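Local atomic coordinates of transcriptional regulator (Saccharomonospora viridis, PDB entry 4KWA), a protein that probably represses transcription as a TetR-family DNA-binding regulator, and binds a choline ion in the pocket of its C-terminal domain. Residues A[87-92]-A[177-182]; A[15-20]-A[99-104]. All coordinates share one frame; numbering follows the deposited sequence.

Contact 1 of 2, residues A[87-92]-A[177-182]; sequences LQLPTP and HMRQHL
The guanidinium of Arg179 meets Leu89 obliquely: methyl CD1 of Leu89 lies 3.4 Å from NE of Arg179, while CG2 of Thr91 approaches the same group, also obliquely but from further off, 4.4 Å from NH2 of Arg179. The side chains of Leu89 and Arg179 cross at about a right angle, and the same methyl also lies near the arginine's CB and CG. Arginine suits this border because its methylenes can pack on leucine while its charge is met elsewhere, NE pairing with Glu86 and NH1 with Asp176. The bend at chi3 (-68°) brings NE to the methyl CD1 of Leu89.

The other methyl of Leu89, CD2, packs against the helix. It stands 3.9 Å from CG of Met178, a selenomethionine, and 4.1 Å from CD1 of Leu182, one helical turn further on. Leu89 and Met178 run alongside one another, pointing opposite ways. With CG anti to the backbone N (chi1 170°) and the chain extended beyond it, the long side chain of Met178 meets Pro90 tip to tip, SE lying 3.7 Å from the ring atom CD. A flexible, unbranched residue can lie against the rigid proline ring.

An inverse gamma turn is centred on Pro90, with a weak bond from Thr91 N to Leu89 O. The segments meet by van der Waals packing, apolar at Met178 and Leu182, with the guanidinium joining in at Leu89 and Thr91. A non-helical connection between helix 77-86 and helix 94-109 is thereby plugged against helix 175-190, in the all-helical C-terminal domain of a TetR-family regulator, at the border of the choline pocket to which Gln88 belongs.

Contact 2 of 2, residues A[15-20]-A[99-104]; sequences RLIARR and WSVWLQ. With CHT (choline ion), chain E; EDO (1,2-ethanediol), chain D.
The side-chain nitrogen NE2 of Gln104 is held by two carbonyl oxygens, Ile17 O across the contact and Ser100 O one turn back in its own helix. It thereby joins two parts of the TetR fold, helix 2-20 of the N-terminal DNA-binding region and helix 94-109 of the ligand-binding domain. The bond from Gln104 NE2 to Ile17 O is 3.0 Å long and almost straight (176°), the acceptor lying in the amide plane of Gln104 and the donor above the carbonyl plane. The bond from NE2 to Ser100 O is 3.1 Å. With OE1 accepting from Tyr22 N, the amide is fixed in rotation; glutamine suits the place because it can donate and accept at once.

Segments 15-20 and 99-104 cross at 78°, their axes 8.2 Å apart. Small residues permit this: Ala18 and Ser100 have CA atoms 5.1 Å apart, and CB of Ser100 sits against Ala18 O. Away from this crossing, on another side of helix 94-109, the indole of Trp99 carries choline methyl C7 over one face.

Branched Val101 completes the apolar seam, its CG2 reaching CB of Ala18 at 3.8 Å and CG2 of Ile17 at 4.2 Å.

How the contacts relate
From the N terminus, residues 15-20 come first, then 87-92, then 99-104, and finally 177-182. Contact 2 closes a loop of 78 residues that includes the predicted helix-turn-helix and the long helix 48-71; contact 1 closes one of 84 residues, running from helix 94-109 through helix 148-168. Because their segments alternate, the two loops cross rather than nest. Contact 2 ties the DNA-binding region to helix 94-109, whereas contact 1 ties the connection preceding that helix to helix 175-190. Their centres are 18 Å apart, yet they touch at Trp99: its NE1 lies 2.8 Å from Gln88 O, a probable hydrogen bond beside the choline.

Contact 1 of 2, residues A[87-92]-A[177-182]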
ATOM      1  N   LEU A  87       8.641   9.255  12.632  1.00 30.47           N
ATOM      2  CA  LEU A  87       7.638   8.392  13.294  1.00 28.73           C
ATOM      3  C   LEU A  87       6.881   7.451  12.334  1.00 26.77           C
ATOM      4  O   LEU A  87       6.272   6.498  12.764  1.00 28.93           O
ATOM      5  CB  LEU A  87       6.575   9.248  13.933  1.00 30.31           C
ATOM      6  CG  LEU A  87       6.963   9.960  15.173  1.00 31.08           C
ATOM      7  CD1 LEU A  87       5.768  10.827  15.518  1.00 35.52           C
ATOM      8  CD2 LEU A  87       7.255   8.910  16.226  1.00 38.57           C
ATOM      9  N   GLN A  88       6.896   7.739  11.025  1.00 28.40           N
ATOM     10  CA  GLN A  88       6.281   6.908  10.056  1.00 26.21           C
ATOM     11  C   GLN A  88       7.178   5.884   9.479  1.00 27.38           C
ATOM     12  O   GLN A  88       6.694   5.111   8.660  1.00 29.62           O
ATOM     13  CB  GLN A  88       5.692   7.704   8.873  1.00 30.13           C
ATOM     14  CG  GLN A  88       4.807   8.873   9.265  1.00 31.13           C
ATOM     15  CD  GLN A  88       3.928   8.684  10.529  1.00 41.63           C
ATOM     16  OE1 GLN A  88       3.954   9.549  11.463  1.00 51.04           O
ATOM     17  NE2 GLN A  88       3.118   7.636  10.562  1.00 29.86           N
ATOM     18  N   LEU A  89       8.470   5.863   9.817  1.00 25.31           N
ATOM     19  CA  LEU A  89       9.329   4.853   9.226  1.00 26.33           C
ATOM     20  C   LEU A  89       9.070   3.492   9.799  1.00 29.89           C
ATOM     21  O   LEU A  89       8.827   3.382  10.968  1.00 28.18           O
ATOM     22  CB  LEU A  89      10.788   5.245   9.452  1.00 27.70           C
ATOM     23  CG  LEU A  89      11.113   6.605   8.878  1.00 32.04           C
ATOM     24  CD1 LEU A  89      12.574   6.905   9.165  1.00 33.68           C
ATOM     25  CD2 LEU A  89      10.786   6.746   7.425  1.00 36.89           C
ATOM     26  N   PRO A  90       9.194   2.426   9.004  1.00 24.40           N
ATOM     27  CA  PRO A  90       8.936   1.119   9.557  1.00 27.55           C
ATOM     28  C   PRO A  90      10.174   0.592  10.250  1.00 29.65           C
ATOM     29  O   PRO A  90      10.714  -0.437   9.829  1.00 33.67           O
ATOM     30  CB  PRO A  90       8.648   0.278   8.314  1.00 30.40           C
ATOM     31  CG  PRO A  90       9.385   0.988   7.234  1.00 29.00           C
ATOM     32  CD  PRO A  90       9.179   2.429   7.516  1.00 29.15           C
ATOM     33  N   THR A  91      10.605   1.259  11.327  1.00 33.23           N
ATOM     34  CA  THR A  91      11.804   0.807  12.052  1.00 29.98           C
ATOM     35  C   THR A  91      11.559  -0.521  12.788  1.00 30.09           C
ATOM     36  O   THR A  91      10.440  -0.907  13.189  1.00 31.34           O
ATOM     37  CB  THR A  91      12.287   1.920  12.960  1.00 38.53           C
ATOM     38  OG1 THR A  91      11.192   2.423  13.690  1.00 30.93           O
ATOM     39  CG2 THR A  91      12.735   3.075  12.172  1.00 35.23           C
ATOM     40  N   PRO A  92      12.654  -1.247  13.053  1.00 31.04           N
ATOM     41  CA  PRO A  92      12.547  -2.494  13.768  1.00 40.60           C
ATOM     42  C   PRO A  92      11.590  -2.411  14.991  1.00 38.24           C
ATOM     43  O   PRO A  92      11.560  -1.411  15.645  1.00 36.92           O
ATOM     44  CB  PRO A  92      13.985  -2.758  14.185  1.00 42.32           C
ATOM     45  CG  PRO A  92      14.821  -2.006  13.184  1.00 39.16           C
ATOM     46  CD  PRO A  92      13.982  -0.991  12.499  1.00 38.70           C
ATOM     47  N   HIS A 177      17.270   4.402   3.379  1.00 30.01           N
ATOM     48  CA  HIS A 177      17.039   4.986   2.026  1.00 27.36           C
ATOM     49  C   HIS A 177      15.709   5.758   1.978  1.00 30.97           C
ATOM     50  O   HIS A 177      15.645   6.840   1.436  1.00 26.60           O
ATOM     51  CB  HIS A 177      17.207   3.952   0.947  1.00 35.98           C
ATOM     52  CG  HIS A 177      18.637   3.460   0.827  1.00 57.44           C
ATOM     53  ND1 HIS A 177      19.024   2.160   1.119  1.00 71.95           N
ATOM     54  CD2 HIS A 177      19.784   4.122   0.507  1.00 68.44           C
ATOM     55  CE1 HIS A 177      20.327   2.034   0.928  1.00 64.19           C
ATOM     56  NE2 HIS A 177      20.813   3.210   0.561  1.00 63.47           N
HETATM   57  N   MSE A 178      14.684   5.192   2.609  1.00 28.99           N
HETATM   58  CA  MSE A 178      13.374   5.857   2.679  1.00 27.01           C
HETATM   59  C   MSE A 178      13.502   7.193   3.427  1.00 27.18           C
HETATM   60  O   MSE A 178      12.883   8.221   3.067  1.00 24.16           O
HETATM   61  CB  MSE A 178      12.427   4.864   3.424  1.00 24.68           C
HETATM   62  CG  MSE A 178      11.135   5.553   3.769  1.00 25.82           C
HETATM   63 SE   MSE A 178       9.806   4.163   4.271  1.00 30.57          SE
HETATM   64  CE  MSE A 178       8.324   5.314   4.627  1.00 19.52           C
ATOM     65  N   ARG A 179      14.210   7.156   4.528  1.00 27.42           N
ATOM     66  CA  ARG A 179      14.472   8.340   5.329  1.00 30.79           C
ATOM     67  C   ARG A 179      15.130   9.413   4.501  1.00 26.00           C
ATOM     68  O   ARG A 179      14.681  10.511   4.505  1.00 26.87           O
ATOM     69  CB  ARG A 179      15.316   8.058   6.573  1.00 28.19           C
ATOM     70  CG  ARG A 179      15.441   9.239   7.503  1.00 34.06           C
ATOM     71  CD  ARG A 179      16.340   8.994   8.699  1.00 32.63           C
ATOM     72  NE  ARG A 179      15.797   8.029   9.621  1.00 30.55           N
ATOM     73  CZ  ARG A 179      16.272   6.811   9.802  1.00 35.03           C
ATOM     74  NH1 ARG A 179      17.304   6.375   9.145  1.00 36.34           N
ATOM     75  NH2 ARG A 179      15.706   6.010  10.659  1.00 39.47           N
ATOM     76  N   GLN A 180      16.186   9.041   3.784  1.00 25.74           N
ATOM     77  CA  GLN A 180      16.918   9.955   2.875  1.00 26.20           C
ATOM     78  C   GLN A 180      16.017  10.535   1.748  1.00 29.47           C
ATOM     79  O   GLN A 180      15.990  11.733   1.518  1.00 30.73           O
ATOM     80  CB  GLN A 180      18.126   9.215   2.231  1.00 29.04           C
ATOM     81  CG  GLN A 180      19.128  10.217   1.616  1.00 41.52           C
ATOM     82  CD  GLN A 180      20.496   9.604   1.318  1.00 51.17           C
ATOM     83  OE1 GLN A 180      21.525  10.286   1.373  1.00 82.03           O
ATOM     84  NE2 GLN A 180      20.514   8.309   1.044  1.00 62.26           N
ATOM     85  N   HIS A 181      15.266   9.653   1.104  1.00 26.77           N
ATOM     86  CA  HIS A 181      14.340  10.101   0.068  1.00 27.49           C
ATOM     87  C   HIS A 181      13.330  11.136   0.587  1.00 25.38           C
ATOM     88  O   HIS A 181      13.019  12.149  -0.047  1.00 26.52           O
ATOM     89  CB  HIS A 181      13.634   8.862  -0.540  1.00 24.57           C
ATOM     90  CG  HIS A 181      12.824   9.205  -1.758  1.00 25.61           C
ATOM     91  ND1 HIS A 181      13.279   8.954  -3.045  1.00 27.88           N
ATOM     92  CD2 HIS A 181      11.716   9.965  -1.903  1.00 29.47           C
ATOM     93  CE1 HIS A 181      12.434   9.477  -3.916  1.00 31.42           C
ATOM     94  NE2 HIS A 181      11.460  10.063  -3.257  1.00 29.46           N
ATOM     95  N   LEU A 182      12.715  10.855   1.741  1.00 25.64           N
ATOM     96  CA  LEU A 182      11.717  11.726   2.327  1.00 29.41           C
ATOM     97  C   LEU A 182      12.321  13.074   2.819  1.00 29.82           C
ATOM     98  O   LEU A 182      11.741  14.117   2.581  1.00 24.41           O
ATOM     99  CB  LEU A 182      10.999  11.006   3.483  1.00 22.64           C
ATOM    100  CG  LEU A 182       9.964   9.947   3.085  1.00 28.44           C
ATOM    101  CD1 LEU A 182       9.517   9.089   4.271  1.00 29.05           C
ATOM    102  CD2 LEU A 182       8.794  10.626   2.389  1.00 29.02           C
TER

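Contact 2 of 2, residues A[15-20]-A[99-104]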
ATOM      1  N   ARG A  15       0.373  -8.309  17.575  1.00 27.10           N
ATOM      2  CA  ARG A  15       1.678  -8.855  17.259  1.00 30.58           C
ATOM      3  C   ARG A  15       1.621 -10.108  16.354  1.00 27.07           C
ATOM      4  O   ARG A  15       2.339 -10.181  15.337  1.00 27.69           O
ATOM      5  CB  ARG A  15       2.449  -9.079  18.563  1.00 27.15           C
ATOM      6  CG  ARG A  15       3.887  -9.565  18.360  1.00 31.15           C
ATOM      7  CD  ARG A  15       4.639  -9.769  19.626  1.00 31.45           C
ATOM      8  NE  ARG A  15       3.977 -10.544  20.663  1.00 35.34           N
ATOM      9  CZ  ARG A  15       3.352  -9.948  21.661  1.00 32.58           C
ATOM     10  NH1 ARG A  15       3.296  -8.623  21.662  1.00 47.89           N
ATOM     11  NH2 ARG A  15       2.740 -10.624  22.570  1.00 37.09           N
ATOM     12  N   LEU A  16       0.675 -10.999  16.658  1.00 27.95           N
ATOM     13  CA  LEU A  16       0.472 -12.181  15.853  1.00 31.61           C
ATOM     14  C   LEU A  16      -0.040 -11.841  14.441  1.00 25.51           C
ATOM     15  O   LEU A  16       0.444 -12.391  13.440  1.00 30.21           O
ATOM     16  CB  LEU A  16      -0.434 -13.156  16.591  1.00 29.97           C
ATOM     17  CG  LEU A  16       0.029 -13.795  17.904  1.00 27.20           C
ATOM     18  CD1 LEU A  16      -1.023 -14.766  18.476  1.00 28.72           C
ATOM     19  CD2 LEU A  16       1.349 -14.508  17.583  1.00 33.83           C
ATOM     20  N   ILE A  17      -0.944 -10.903  14.383  1.00 26.85           N
ATOM     21  CA  ILE A  17      -1.527 -10.459  13.112  1.00 28.32           C
ATOM     22  C   ILE A  17      -0.392  -9.803  12.261  1.00 25.84           C
ATOM     23  O   ILE A  17      -0.272 -10.042  11.086  1.00 28.08           O
ATOM     24  CB  ILE A  17      -2.681  -9.472  13.384  1.00 30.54           C
ATOM     25  CG1 ILE A  17      -3.903 -10.228  13.916  1.00 28.86           C
ATOM     26  CG2 ILE A  17      -3.064  -8.717  12.087  1.00 34.83           C
ATOM     27  CD1 ILE A  17      -4.981  -9.386  14.548  1.00 30.69           C
ATOM     28  N   ALA A  18       0.438  -8.992  12.894  1.00 30.08           N
ATOM     29  CA  ALA A  18       1.576  -8.357  12.211  1.00 29.72           C
ATOM     30  C   ALA A  18       2.564  -9.326  11.653  1.00 32.52           C
ATOM     31  O   ALA A  18       2.997  -9.262  10.488  1.00 28.39           O
ATOM     32  CB  ALA A  18       2.266  -7.434  13.188  1.00 28.19           C
ATOM     33  N   ARG A  19       2.942 -10.307  12.473  1.00 29.38           N
ATOM     34  CA  ARG A  19       4.023 -11.202  12.049  1.00 31.84           C
ATOM     35  C   ARG A  19       3.620 -12.434  11.270  1.00 35.14           C
ATOM     36  O   ARG A  19       4.438 -13.001  10.532  1.00 33.58           O
ATOM     37  CB  ARG A  19       4.803 -11.566  13.314  1.00 31.85           C
ATOM     38  CG  ARG A  19       5.233 -10.288  13.970  1.00 37.52           C
ATOM     39  CD  ARG A  19       6.198 -10.484  15.097  1.00 41.78           C
ATOM     40  NE  ARG A  19       6.470  -9.201  15.683  1.00 34.81           N
ATOM     41  CZ  ARG A  19       7.246  -9.015  16.755  1.00 40.96           C
ATOM     42  NH1 ARG A  19       7.410  -7.809  17.264  1.00 39.02           N
ATOM     43  NH2 ARG A  19       7.821 -10.038  17.347  1.00 46.35           N
ATOM     44  N   ARG A  20       2.366 -12.844  11.385  1.00 27.60           N
ATOM     45  CA  ARG A  20       1.879 -14.045  10.719  1.00 28.15           C
ATOM     46  C   ARG A  20       0.796 -13.846   9.678  1.00 29.86           C
ATOM     47  O   ARG A  20       0.593 -14.737   8.846  1.00 30.48           O
ATOM     48  CB  ARG A  20       1.363 -15.032  11.797  1.00 32.61           C
ATOM     49  CG  ARG A  20       2.382 -15.460  12.876  1.00 43.24           C
ATOM     50  CD  ARG A  20       1.847 -16.700  13.636  1.00 42.51           C
ATOM     51  NE  ARG A  20       2.344 -16.857  15.000  1.00 54.43           N
ATOM     52  CZ  ARG A  20       1.945 -17.822  15.844  1.00 47.44           C
ATOM     53  NH1 ARG A  20       1.078 -18.737  15.465  1.00 54.68           N
ATOM     54  NH2 ARG A  20       2.460 -17.898  17.054  1.00 60.92           N
ATOM     55  N   TRP A  99       3.263  -1.215  10.372  1.00 29.07           N
ATOM     56  CA  TRP A  99       3.185  -1.237   8.948  1.00 26.21           C
ATOM     57  C   TRP A  99       2.599  -2.521   8.441  1.00 27.68           C
ATOM     58  O   TRP A  99       1.785  -2.499   7.530  1.00 29.56           O
ATOM     59  CB  TRP A  99       4.564  -0.961   8.311  1.00 27.02           C
ATOM     60  CG  TRP A  99       4.891   0.510   8.157  1.00 23.97           C
ATOM     61  CD1 TRP A  99       5.374   1.336   9.083  1.00 24.60           C
ATOM     62  CD2 TRP A  99       4.600   1.330   7.000  1.00 24.89           C
ATOM     63  NE1 TRP A  99       5.468   2.636   8.592  1.00 26.78           N
ATOM     64  CE2 TRP A  99       5.004   2.654   7.304  1.00 26.43           C
ATOM     65  CE3 TRP A  99       4.040   1.084   5.756  1.00 26.31           C
ATOM     66  CZ2 TRP A  99       4.904   3.735   6.370  1.00 25.17           C
ATOM     67  CZ3 TRP A  99       3.955   2.162   4.808  1.00 25.55           C
ATOM     68  CH2 TRP A  99       4.395   3.474   5.128  1.00 26.10           C
ATOM     69  N   SER A 100       3.063  -3.634   9.002  0.50 29.07           N
ATOM     70  CA  SER A 100       2.585  -4.959   8.600  0.50 33.33           C
ATOM     71  C   SER A 100       1.071  -5.047   8.695  0.50 31.27           C
ATOM     72  O   SER A 100       0.426  -5.655   7.844  0.50 31.63           O
ATOM     73  CB  SER A 100       3.219  -6.080   9.443  0.50 32.30           C
ATOM     74  OG  SER A 100       4.629  -6.189   9.270  0.50 31.70           O
ATOM     75  N   VAL A 101       0.505  -4.475   9.754  1.00 32.37           N
ATOM     76  CA  VAL A 101      -0.904  -4.486   9.963  1.00 30.71           C
ATOM     77  C   VAL A 101      -1.620  -3.512   9.014  1.00 28.05           C
ATOM     78  O   VAL A 101      -2.687  -3.883   8.474  1.00 33.78           O
ATOM     79  CB  VAL A 101      -1.237  -4.145  11.397  1.00 29.71           C
ATOM     80  CG1 VAL A 101      -2.753  -3.982  11.546  1.00 32.52           C
ATOM     81  CG2 VAL A 101      -0.671  -5.254  12.277  1.00 30.46           C
ATOM     82  N   TRP A 102      -1.079  -2.297   8.852  1.00 26.83           N
ATOM     83  CA  TRP A 102      -1.703  -1.327   7.922  1.00 25.50           C
ATOM     84  C   TRP A 102      -1.800  -1.843   6.508  1.00 24.73           C
ATOM     85  O   TRP A 102      -2.884  -1.660   5.897  1.00 28.59           O
ATOM     86  CB  TRP A 102      -1.213   0.128   8.000  1.00 28.93           C
ATOM     87  CG  TRP A 102      -1.456   0.739   9.364  1.00 38.97           C
ATOM     88  CD1 TRP A 102      -0.496   1.099  10.252  1.00 41.60           C
ATOM     89  CD2 TRP A 102      -2.734   1.009  10.002  1.00 37.06           C
ATOM     90  NE1 TRP A 102      -1.077   1.600  11.407  1.00 39.12           N
ATOM     91  CE2 TRP A 102      -2.446   1.516  11.291  1.00 44.04           C
ATOM     92  CE3 TRP A 102      -4.099   0.794   9.638  1.00 32.85           C
ATOM     93  CZ2 TRP A 102      -3.445   1.915  12.176  1.00 46.32           C
ATOM     94  CZ3 TRP A 102      -5.105   1.204  10.514  1.00 48.69           C
ATOM     95  CH2 TRP A 102      -4.768   1.741  11.789  1.00 50.43           C
ATOM     96  N   LEU A 103      -0.770  -2.514   6.017  1.00 25.46           N
ATOM     97  CA  LEU A 103      -0.859  -3.145   4.691  1.00 25.10           C
ATOM     98  C   LEU A 103      -2.084  -4.103   4.654  1.00 25.08           C
ATOM     99  O   LEU A 103      -2.800  -4.224   3.626  1.00 26.56           O
ATOM    100  CB  LEU A 103       0.394  -3.946   4.309  1.00 26.66           C
ATOM    101  CG  LEU A 103       1.496  -3.249   3.501  1.00 29.06           C
ATOM    102  CD1 LEU A 103       2.079  -2.060   4.205  1.00 26.98           C
ATOM    103  CD2 LEU A 103       2.616  -4.150   3.065  1.00 32.73           C
ATOM    104  N   GLN A 104      -2.323  -4.832   5.729  1.00 23.09           N
ATOM    105  CA  GLN A 104      -3.480  -5.764   5.731  1.00 24.06           C
ATOM    106  C   GLN A 104      -4.834  -5.005   5.789  1.00 23.73           C
ATOM    107  O   GLN A 104      -5.873  -5.440   5.276  1.00 27.01           O
ATOM    108  CB  GLN A 104      -3.320  -6.768   6.866  1.00 24.75           C
ATOM    109  CG  GLN A 104      -2.059  -7.581   6.799  1.00 24.43           C
ATOM    110  CD  GLN A 104      -1.950  -8.460   8.044  1.00 30.04           C
ATOM    111  OE1 GLN A 104      -2.801  -9.331   8.293  1.00 30.29           O
ATOM    112  NE2 GLN A 104      -0.908  -8.283   8.737  1.00 26.88           N
TER
HETATM  113  C4  CHT E 303      -1.256   5.622   8.333  1.00 66.80           C
HETATM  114  C5  CHT E 303       0.015   5.140   9.033  1.00 47.08           C
HETATM  115  C6  CHT E 303       0.690   3.651   7.172  1.00 47.78           C
HETATM  116  C7  CHT E 303       2.078   3.932   9.089  1.00 57.00           C
HETATM  117  C8  CHT E 303       1.756   5.763   7.458  1.00 49.80           C
HETATM  118  O6  CHT E 303      -2.296   5.602   9.323  1.00 67.60           O
HETATM  119  N1  CHT E 303       1.126   4.633   8.178  1.00 50.82           N
HETATM  120  C1  EDO D 302       5.259 -13.297  18.674  1.00 44.15           C
HETATM  121  O1  EDO D 302       4.365 -13.387  19.914  1.00 44.27           O
HETATM  122  C2  EDO D 302       4.547 -13.176  17.319  1.00 46.20           C
HETATM  123  O2  EDO D 302       4.712 -14.171  16.237  1.00 47.52           O